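PDB 6KBC: CghA from Chaetomium globosum, which is a beta-rich protein of two calycin-clan domains that holds the ligand WK1 in a pocket. Local coordinates for residues W339-R344 and V369-G374; G250-A255 and E380-W385; A302-K307 and G324-F329. All coordinates share one frame; numbering follows the deposited sequence.

Interaction 1: residues W339-R344 and V369-G374; sequences WSFDLR and VEVTGG
Leu343 packs against Val371 and Val369 at the apolar centre of this antiparallel strand pair. It runs side by side with Val371 in the same direction, Leu343 CG lying 3.9 Å from Val371 CG2, while Leu343 CD1 meets the other methyl, CG1. Val369 slants across Leu343 instead and brings CG2 to 4.0 Å from Leu343 CB. Val371 has CG1 anti to its backbone N (chi1 -176°), and this methyl also touches Phe341 CB. The Phe341 ring reaches the glycine backbone, with CE1 3.6 Å from Gly374 N. At Gly373, which has no side chain, the two backbones close up to 4.3 Å between Phe341 CA and Gly373 CA.

Six N-H...O bonds at the pairs Ser340-Gly374, Asp342-Thr372 and Arg344-Glu370 join the strands. Thr372 O accepts from Asp342 N and also receives a CA-H...O contact from Phe341 CA at 3.1 Å.

The polar edge lies on the face of Asp342, Arg344 and Thr372. Arg344 NH2 reaches back along its own strand to Asp342 OD2 at 3.2 Å, a bent salt bridge in which the nitrogen comes from above the carboxylate plane (43° out of it). A water in the guanidinium plane accepts from Arg344 NE at 2.9 Å and is hydrogen-bonded to Thr372 OG1 at 2.8 Å, tying the two strands together outside the backbone. Asp342 OD1 is held by Arg326, Arg344 NH1 by the carbonyls of Asp310 and Asp312, and Glu370 OE2 by His383.

Strand 338-346 is flanked by 324-330 and 363-375, and 363-375 in turn by 382-392. Leu343 packs on Val245, and Val371 on Ala247 and Ala249, all of strand 239-249, within the C-terminal calycin domain.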
loop_
_atom_site.group_PDB
_atom_site.type_symbol
_atom_site.label_atom_id
_atom_site.label_comp_id
_atom_site.label_asym_id
_atom_site.label_seq_id
_atom_site.Cartn_x
_atom_site.Cartn_y
_atom_site.Cartn_z
ATOM N N TRP A 339 8.075 -5.983 -19.520
ATOM C CA TRP A 339 8.604 -6.828 -18.469
ATOM C C TRP A 339 7.455 -7.648 -17.904
ATOM O O TRP A 339 6.342 -7.137 -17.742
ATOM C CB TRP A 339 9.255 -6.002 -17.378
ATOM C CG TRP A 339 10.316 -5.067 -17.878
ATOM C CD1 TRP A 339 11.672 -5.281 -17.878
ATOM C CD2 TRP A 339 10.116 -3.767 -18.439
ATOM N NE1 TRP A 339 12.325 -4.187 -18.412
ATOM C CE2 TRP A 339 11.394 -3.238 -18.748
ATOM C CE3 TRP A 339 8.982 -2.988 -18.701
ATOM C CZ2 TRP A 339 11.563 -1.975 -19.317
ATOM C CZ3 TRP A 339 9.161 -1.718 -19.243
ATOM C CH2 TRP A 339 10.439 -1.235 -19.557
ATOM N N SER A 340 7.719 -8.916 -17.622
ATOM C CA SER A 340 6.712 -9.798 -17.047
ATOM C C SER A 340 7.289 -10.443 -15.805
ATOM O O SER A 340 8.420 -10.946 -15.831
ATOM C CB SER A 340 6.272 -10.879 -18.041
ATOM O OG SER A 340 5.092 -11.488 -17.562
ATOM N N PHE A 341 6.530 -10.407 -14.717
ATOM C CA PHE A 341 6.950 -11.015 -13.471
ATOM C C PHE A 341 5.834 -11.890 -12.948
ATOM O O PHE A 341 4.656 -11.521 -13.009
ATOM C CB PHE A 341 7.319 -9.969 -12.401
ATOM C CG PHE A 341 8.361 -9.003 -12.859
ATOM C CD1 PHE A 341 9.711 -9.305 -12.719
ATOM C CD2 PHE A 341 7.997 -7.809 -13.460
ATOM C CE1 PHE A 341 10.692 -8.398 -13.143
ATOM C CE2 PHE A 341 8.971 -6.913 -13.889
ATOM C CZ PHE A 341 10.312 -7.223 -13.738
ATOM N N ASP A 342 6.214 -13.039 -12.423
ATOM C CA ASP A 342 5.281 -13.887 -11.704
ATOM C C ASP A 342 5.537 -13.702 -10.225
ATOM O O ASP A 342 6.685 -13.808 -9.766
ATOM C CB ASP A 342 5.433 -15.350 -12.118
ATOM C CG ASP A 342 4.758 -15.631 -13.455
ATOM O OD1 ASP A 342 4.197 -14.678 -14.055
ATOM O OD2 ASP A 342 4.757 -16.793 -13.884
ATOM N N LEU A 343 4.486 -13.381 -9.496
ATOM C CA LEU A 343 4.558 -13.173 -8.058
ATOM C C LEU A 343 3.767 -14.310 -7.438
ATOM O O LEU A 343 2.533 -14.291 -7.453
ATOM C CB LEU A 343 3.986 -11.819 -7.669
ATOM C CG LEU A 343 4.919 -10.614 -7.865
ATOM C CD1 LEU A 343 5.272 -10.411 -9.311
ATOM C CD2 LEU A 343 4.191 -9.415 -7.348
ATOM N N ARG A 344 4.460 -15.314 -6.917
ATOM C CA ARG A 344 3.780 -16.519 -6.465
ATOM C C ARG A 344 3.722 -16.534 -4.952
ATOM O O ARG A 344 4.712 -16.225 -4.282
ATOM C CB ARG A 344 4.446 -17.780 -7.026
ATOM C CG ARG A 344 4.311 -17.800 -8.539
ATOM C CD ARG A 344 4.991 -18.993 -9.190
ATOM N NE ARG A 344 4.757 -18.963 -10.629
ATOM C CZ ARG A 344 3.682 -19.481 -11.217
ATOM N NH1 ARG A 344 2.735 -20.071 -10.485
ATOM N NH2 ARG A 344 3.550 -19.401 -12.537
ATOM N N VAL A 369 5.470 -12.911 -1.439
ATOM C CA VAL A 369 5.497 -13.577 -2.731
ATOM C C VAL A 369 6.941 -13.764 -3.160
ATOM O O VAL A 369 7.797 -12.916 -2.911
ATOM C CB VAL A 369 4.715 -12.797 -3.810
ATOM C CG1 VAL A 369 3.201 -12.871 -3.525
ATOM C CG2 VAL A 369 5.192 -11.342 -3.838
ATOM N N GLU A 370 7.196 -14.870 -3.844
ATOM C CA GLU A 370 8.446 -15.048 -4.560
ATOM C C GLU A 370 8.258 -14.516 -5.974
ATOM O O GLU A 370 7.229 -14.766 -6.611
ATOM C CB GLU A 370 8.833 -16.522 -4.594
ATOM C CG GLU A 370 10.253 -16.777 -5.056
ATOM C CD GLU A 370 10.671 -18.216 -4.786
ATOM O OE1 GLU A 370 9.833 -18.987 -4.256
ATOM O OE2 GLU A 370 11.840 -18.559 -5.050
ATOM N N VAL A 371 9.253 -13.783 -6.465
ATOM C CA VAL A 371 9.148 -13.025 -7.709
ATOM C C VAL A 371 10.160 -13.568 -8.707
ATOM O O VAL A 371 11.341 -13.728 -8.378
ATOM C CB VAL A 371 9.380 -11.522 -7.457
ATOM C CG1 VAL A 371 9.185 -10.711 -8.740
ATOM C CG2 VAL A 371 8.457 -11.036 -6.351
ATOM N N THR A 372 9.698 -13.846 -9.924
ATOM C CA THR A 372 10.543 -14.278 -11.029
ATOM C C THR A 372 10.134 -13.538 -12.295
ATOM O O THR A 372 8.982 -13.137 -12.437
ATOM C CB THR A 372 10.439 -15.804 -11.244
ATOM O OG1 THR A 372 9.117 -16.117 -11.708
ATOM C CG2 THR A 372 10.715 -16.568 -9.958
ATOM N N GLY A 373 11.090 -13.335 -13.203
ATOM C CA GLY A 373 10.770 -12.810 -14.518
ATOM C C GLY A 373 11.797 -11.839 -15.070
ATOM O O GLY A 373 13.001 -12.018 -14.860
ATOM N N GLY A 374 11.349 -10.816 -15.787
ATOM C CA GLY A 374 12.271 -9.841 -16.333
ATOM C C GLY A 374 11.805 -9.361 -17.691
ATOM O O GLY A 374 10.634 -9.495 -18.044
HETATM O O HOH W 1 7.279 -18.215 -11.938
#

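Interaction 2: residues G250-A255 and E380-W385; sequences GPYVMA and ESVHGW
The Tyr252 ring meets Glu380 and Val382 with its edge. Glu380 CD lies in the ring plane, and Val382 CG2 sits near that plane, 3.9 Å from Tyr252 CD2. One face carries Pro251 CG, 3.9 Å above the plane and displaced toward the rim. The Tyr252 and Glu380 side chains reach toward each other tip to tip, their ring and carboxylate planes 69° apart, and Tyr252 OH donates to Glu380 OE2; the modelled 2.5 Å is very short and its exact value doubtful. Glu380 CG stands anti to the backbone N (chi1 -177°), and from there the extended chain carries the carboxylate to the phenol.

Beside the ring, Val382 CG1 lies 3.8 Å from Pro251 CD. A water bridges the backbones: it accepts from Gly250 N at 3.1 Å and donates to His383 O at 2.7 Å.

The phenol ring also packs on Trp339 and, edge-to-face, on Phe341. Arg277 donates to Tyr252 OH and forms a salt bridge with Glu380 OE1, while Leu375 N binds Glu380 OE2. Donors from Arg277, Leu375 and Tyr252 would favour an ionised carboxylate, which anchors the turn before strand 382-392 to the start of strand 252-261.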
loop_
_atom_site.group_PDB
_atom_site.type_symbol
_atom_site.label_atom_id
_atom_site.label_comp_id
_atom_site.label_asym_id
_atom_site.label_seq_id
_atom_site.Cartn_x
_atom_site.Cartn_y
_atom_site.Cartn_z
ATOM N N GLY A 250 16.134 -8.562 -8.569
ATOM C CA GLY A 250 17.286 -8.071 -9.288
ATOM C C GLY A 250 17.278 -6.558 -9.338
ATOM O O GLY A 250 17.079 -5.888 -8.326
ATOM N N PRO A 251 17.461 -5.985 -10.531
ATOM C CA PRO A 251 17.433 -4.521 -10.653
ATOM C C PRO A 251 16.034 -3.927 -10.600
ATOM O O PRO A 251 15.907 -2.697 -10.604
ATOM C CB PRO A 251 18.057 -4.284 -12.031
ATOM C CG PRO A 251 17.614 -5.482 -12.813
ATOM C CD PRO A 251 17.621 -6.642 -11.839
ATOM N N TYR A 252 14.988 -4.747 -10.553
ATOM C CA TYR A 252 13.618 -4.270 -10.720
ATOM C C TYR A 252 12.966 -4.016 -9.377
ATOM O O TYR A 252 13.042 -4.853 -8.465
ATOM C CB TYR A 252 12.785 -5.279 -11.514
ATOM C CG TYR A 252 13.259 -5.444 -12.916
ATOM C CD1 TYR A 252 13.137 -4.412 -13.834
ATOM C CD2 TYR A 252 13.890 -6.608 -13.315
ATOM C CE1 TYR A 252 13.590 -4.566 -15.132
ATOM C CE2 TYR A 252 14.349 -6.767 -14.589
ATOM C CZ TYR A 252 14.196 -5.744 -15.497
ATOM O OH TYR A 252 14.653 -5.918 -16.783
ATOM N N VAL A 253 12.292 -2.876 -9.271
ATOM C CA VAL A 253 11.416 -2.583 -8.148
ATOM C C VAL A 253 10.050 -2.246 -8.724
ATOM O O VAL A 253 9.948 -1.429 -9.644
ATOM C CB VAL A 253 11.960 -1.434 -7.290
ATOM C CG1 VAL A 253 10.911 -0.965 -6.299
ATOM C CG2 VAL A 253 13.223 -1.896 -6.554
ATOM N N MET A 254 9.014 -2.884 -8.201
ATOM C CA MET A 254 7.670 -2.688 -8.728
ATOM C C MET A 254 6.697 -2.450 -7.592
ATOM O O MET A 254 6.804 -3.060 -6.519
ATOM C CB MET A 254 7.195 -3.871 -9.593
ATOM C CG MET A 254 6.880 -5.158 -8.864
ATOM S SD MET A 254 7.319 -6.651 -9.808
ATOM C CE MET A 254 9.078 -6.455 -10.159
ATOM N N ALA A 255 5.761 -1.530 -7.822
ATOM C CA ALA A 255 4.767 -1.197 -6.821
ATOM C C ALA A 255 3.458 -0.948 -7.544
ATOM O O ALA A 255 3.442 -0.347 -8.618
ATOM C CB ALA A 255 5.184 0.020 -5.986
ATOM N N GLU A 380 16.785 -12.648 -19.645
ATOM C CA GLU A 380 16.754 -12.227 -18.255
ATOM C C GLU A 380 15.787 -13.087 -17.450
ATOM O O GLU A 380 14.657 -13.355 -17.874
ATOM C CB GLU A 380 16.348 -10.765 -18.170
ATOM C CG GLU A 380 16.352 -10.241 -16.771
ATOM C CD GLU A 380 16.180 -8.753 -16.747
ATOM O OE1 GLU A 380 16.965 -8.079 -16.038
ATOM O OE2 GLU A 380 15.226 -8.267 -17.403
ATOM N N SER A 381 16.240 -13.523 -16.282
ATOM C CA SER A 381 15.407 -14.296 -15.368
ATOM C C SER A 381 15.834 -13.900 -13.955
ATOM O O SER A 381 16.733 -14.514 -13.378
ATOM C CB SER A 381 15.567 -15.789 -15.610
ATOM O OG SER A 381 14.773 -16.530 -14.713
ATOM N N VAL A 382 15.195 -12.860 -13.415
ATOM C CA VAL A 382 15.592 -12.334 -12.109
ATOM C C VAL A 382 14.799 -13.047 -11.023
ATOM O O VAL A 382 13.812 -13.738 -11.300
ATOM C CB VAL A 382 15.408 -10.803 -12.024
ATOM C CG1 VAL A 382 16.397 -10.116 -12.938
ATOM C CG2 VAL A 382 13.993 -10.406 -12.366
ATOM N N HIS A 383 15.235 -12.902 -9.779
ATOM C CA HIS A 383 14.599 -13.568 -8.654
ATOM C C HIS A 383 14.530 -12.607 -7.483
ATOM O O HIS A 383 15.497 -11.902 -7.191
ATOM C CB HIS A 383 15.341 -14.860 -8.245
ATOM C CG HIS A 383 14.643 -15.626 -7.161
ATOM N ND1 HIS A 383 14.787 -15.316 -5.822
ATOM C CD2 HIS A 383 13.730 -16.627 -7.218
ATOM C CE1 HIS A 383 14.028 -16.123 -5.101
ATOM N NE2 HIS A 383 13.380 -16.931 -5.922
ATOM N N GLY A 384 13.390 -12.572 -6.822
ATOM C CA GLY A 384 13.264 -11.673 -5.703
ATOM C C GLY A 384 12.046 -11.984 -4.880
ATOM O O GLY A 384 11.482 -13.079 -4.949
ATOM N N TRP A 385 11.650 -10.983 -4.105
ATOM C CA TRP A 385 10.661 -11.142 -3.058
ATOM C C TRP A 385 9.806 -9.890 -3.004
ATOM O O TRP A 385 10.226 -8.803 -3.400
ATOM C CB TRP A 385 11.346 -11.389 -1.710
ATOM C CG TRP A 385 12.075 -12.662 -1.747
ATOM C CD1 TRP A 385 13.400 -12.861 -2.042
ATOM C CD2 TRP A 385 11.505 -13.940 -1.552
ATOM N NE1 TRP A 385 13.687 -14.205 -2.017
ATOM C CE2 TRP A 385 12.537 -14.891 -1.721
ATOM C CE3 TRP A 385 10.212 -14.381 -1.249
ATOM C CZ2 TRP A 385 12.316 -16.256 -1.586
ATOM C CZ3 TRP A 385 9.998 -15.738 -1.098
ATOM C CH2 TRP A 385 11.045 -16.661 -1.279
HETATM O O HOH W 2 16.394 -9.824 -5.696
#

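Interaction 3: residues A302-K307 and G324-F329; sequences AVRTEK and GYRLEF
Ala302 meets Phe329 through its carbonyl, Ala302 O receiving a CA-H...O contact from Phe329 CA at the start of the antiparallel pair. Val303 follows with a CH-pi contact: the methyl CG2, anti to its own backbone N, lies 3.7 Å from the centroid of the Phe329 ring and almost exactly over its centre.

Arg304 turns to the other face. Arg304-Glu328 and Glu306-Arg326 are the hydrogen-bonded pairs, each with two backbone N-H...O bonds. A bend at chi3 (61°) brings Arg304 NE round to Glu328, which is then gripped side-on by two nitrogens, NE to OE2 and NH2 to OE1, both at 3.1 Å. Both carboxylate oxygens lie near the guanidinium plane, yet the guanidinium meets them from above the carboxylate plane, the two planes standing 73° apart. The third nitrogen, NH1, binds Glu306 OE2 at 2.9 Å and also the carbonyl of Pro291, so all three nitrogens of this buried cation have acceptors.

Thr305 returns to the face of Val303, where CG2 touches Leu327 CD2 at 3.7 Å; its hydroxyl is bonded to Arg258. Glu306 runs alongside Arg326, but Glu306 OE2 and Arg326 NH1 stay 4.2 Å apart and a water joins them, donating to OE2 and accepting from both Arg326 NH1 and Arg304 NH2. Arg326 has its charge partner on strand 338-346, and Glu328 is shared with Arg330 and Lys338.

Lys307 closes the row. Its CA lies over a face of the Tyr325 ring, and its chain, bent at chi4 (-66°), lets NZ donate to Tyr325 OH at 2.8 Å; NZ also forms salt bridges with Asp320 and Asp241.

A charged network of Arg304, Glu306 and Glu328 on one face, and a largely apolar one where Val303, Leu327 and Phe329 pack against strands 252-261 and 269-277, fit the two-sided antiparallel strands of a calycin beta-barrel.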
loop_
_atom_site.group_PDB
_atom_site.type_symbol
_atom_site.label_atom_id
_atom_site.label_comp_id
_atom_site.label_asym_id
_atom_site.label_seq_id
_atom_site.Cartn_x
_atom_site.Cartn_y
_atom_site.Cartn_z
ATOM N N ALA A 302 1.803 0.999 -19.190
ATOM C CA ALA A 302 0.655 0.289 -18.664
ATOM C C ALA A 302 1.150 -0.909 -17.879
ATOM O O ALA A 302 2.303 -1.329 -18.009
ATOM C CB ALA A 302 -0.295 -0.146 -19.793
ATOM N N VAL A 303 0.270 -1.433 -17.037
ATOM C CA VAL A 303 0.528 -2.698 -16.378
ATOM C C VAL A 303 -0.705 -3.565 -16.551
ATOM O O VAL A 303 -1.832 -3.062 -16.563
ATOM C CB VAL A 303 0.901 -2.522 -14.894
ATOM C CG1 VAL A 303 -0.254 -1.971 -14.097
ATOM C CG2 VAL A 303 1.387 -3.863 -14.317
ATOM N N ARG A 304 -0.481 -4.855 -16.759
ATOM C CA ARG A 304 -1.532 -5.858 -16.749
ATOM C C ARG A 304 -1.344 -6.726 -15.517
ATOM O O ARG A 304 -0.245 -7.246 -15.287
ATOM C CB ARG A 304 -1.467 -6.692 -18.028
ATOM C CG ARG A 304 -2.544 -7.770 -18.138
ATOM C CD ARG A 304 -2.406 -8.429 -19.472
ATOM N NE ARG A 304 -1.107 -9.088 -19.656
ATOM C CZ ARG A 304 -0.853 -10.337 -19.270
ATOM N NH1 ARG A 304 -1.802 -11.050 -18.676
ATOM N NH2 ARG A 304 0.340 -10.878 -19.487
ATOM N N THR A 305 -2.388 -6.845 -14.706
ATOM C CA THR A 305 -2.386 -7.726 -13.545
ATOM C C THR A 305 -3.260 -8.934 -13.878
ATOM O O THR A 305 -4.425 -8.764 -14.241
ATOM C CB THR A 305 -2.938 -7.012 -12.317
ATOM O OG1 THR A 305 -4.321 -6.691 -12.559
ATOM C CG2 THR A 305 -2.119 -5.732 -12.011
ATOM N N GLU A 306 -2.713 -10.143 -13.761
ATOM C CA GLU A 306 -3.476 -11.343 -14.120
ATOM C C GLU A 306 -3.359 -12.365 -13.006
ATOM O O GLU A 306 -2.245 -12.758 -12.634
ATOM C CB GLU A 306 -2.992 -11.953 -15.442
ATOM C CG GLU A 306 -3.632 -13.315 -15.703
ATOM C CD GLU A 306 -3.229 -13.934 -17.036
ATOM O OE1 GLU A 306 -4.057 -14.661 -17.613
ATOM O OE2 GLU A 306 -2.107 -13.653 -17.521
ATOM N N LYS A 307 -4.498 -12.782 -12.470
ATOM C CA LYS A 307 -4.499 -13.839 -11.469
ATOM C C LYS A 307 -3.927 -15.115 -12.080
ATOM O O LYS A 307 -4.280 -15.486 -13.204
ATOM C CB LYS A 307 -5.920 -14.092 -10.957
ATOM C CG LYS A 307 -6.540 -12.935 -10.161
ATOM C CD LYS A 307 -8.075 -13.080 -10.166
ATOM C CE LYS A 307 -8.743 -11.780 -9.768
ATOM N NZ LYS A 307 -8.428 -11.444 -8.342
ATOM N N GLY A 324 -1.058 -16.752 -7.200
ATOM C CA GLY A 324 -0.218 -15.575 -7.324
ATOM C C GLY A 324 -0.781 -14.664 -8.396
ATOM O O GLY A 324 -1.924 -14.816 -8.821
ATOM N N TYR A 325 0.051 -13.734 -8.820
ATOM C CA TYR A 325 -0.326 -12.767 -9.832
ATOM C C TYR A 325 0.806 -12.651 -10.832
ATOM O O TYR A 325 1.984 -12.701 -10.458
ATOM C CB TYR A 325 -0.590 -11.384 -9.222
ATOM C CG TYR A 325 -2.039 -11.080 -8.917
ATOM C CD1 TYR A 325 -2.875 -10.550 -9.896
ATOM C CD2 TYR A 325 -2.559 -11.276 -7.637
ATOM C CE1 TYR A 325 -4.211 -10.257 -9.617
ATOM C CE2 TYR A 325 -3.872 -10.979 -7.341
ATOM C CZ TYR A 325 -4.693 -10.459 -8.338
ATOM O OH TYR A 325 -6.009 -10.162 -8.052
ATOM N N ARG A 326 0.450 -12.473 -12.092
ATOM C CA ARG A 326 1.398 -12.046 -13.105
ATOM C C ARG A 326 1.260 -10.544 -13.272
ATOM O O ARG A 326 0.140 -10.030 -13.327
ATOM C CB ARG A 326 1.148 -12.761 -14.432
ATOM C CG ARG A 326 2.035 -12.265 -15.578
ATOM C CD ARG A 326 2.010 -13.296 -16.711
ATOM N NE ARG A 326 2.573 -14.550 -16.224
ATOM C CZ ARG A 326 2.268 -15.760 -16.682
ATOM N NH1 ARG A 326 1.406 -15.905 -17.681
ATOM N NH2 ARG A 326 2.837 -16.830 -16.137
ATOM N N LEU A 327 2.399 -9.842 -13.304
ATOM C CA LEU A 327 2.466 -8.416 -13.598
ATOM C C LEU A 327 3.225 -8.238 -14.895
ATOM O O LEU A 327 4.412 -8.582 -14.977
ATOM C CB LEU A 327 3.194 -7.626 -12.503
ATOM C CG LEU A 327 2.603 -7.620 -11.106
ATOM C CD1 LEU A 327 3.458 -6.688 -10.226
ATOM C CD2 LEU A 327 1.156 -7.180 -11.166
ATOM N N GLU A 328 2.567 -7.674 -15.893
ATOM C CA GLU A 328 3.212 -7.377 -17.163
ATOM C C GLU A 328 3.234 -5.865 -17.319
ATOM O O GLU A 328 2.183 -5.244 -17.488
ATOM C CB GLU A 328 2.478 -8.038 -18.317
ATOM C CG GLU A 328 3.015 -7.695 -19.687
ATOM C CD GLU A 328 1.965 -7.999 -20.723
ATOM O OE1 GLU A 328 2.072 -9.053 -21.367
ATOM O OE2 GLU A 328 1.011 -7.199 -20.856
ATOM N N PHE A 329 4.421 -5.273 -17.251
ATOM C CA PHE A 329 4.558 -3.835 -17.449
ATOM C C PHE A 329 4.901 -3.559 -18.899
ATOM O O PHE A 329 5.668 -4.299 -19.512
ATOM C CB PHE A 329 5.659 -3.254 -16.549
ATOM C CG PHE A 329 5.265 -3.133 -15.119
ATOM C CD1 PHE A 329 4.666 -1.978 -14.655
ATOM C CD2 PHE A 329 5.498 -4.175 -14.231
ATOM C CE1 PHE A 329 4.320 -1.855 -13.313
ATOM C CE2 PHE A 329 5.152 -4.065 -12.898
ATOM C CZ PHE A 329 4.561 -2.893 -12.438
HETATM O O HOH W 3 -0.117 -13.818 -19.463
#

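Interactions 1 and 3 are neighbouring-strand pairs of one sheet in the C-terminal domain; interaction 2 joins two of its non-adjacent parts. Strands 302-308, 324-330, 338-346, 363-375 and 382-392 are successive neighbours, so interactions 3 and 1 follow each other both in the chain and across the sheet, their centres about 9 Å apart. Interaction 2 ties the more distant residues 250-255 to the strand after interaction 1, spanning both others along the chain; its centre is about 7 Å from that of interaction 1 and about 14 Å from that of interaction 3. Met254 still packs on Leu327 and Phe329, so strands distant in sequence pack against each other, consistent with a calycin-type barrel.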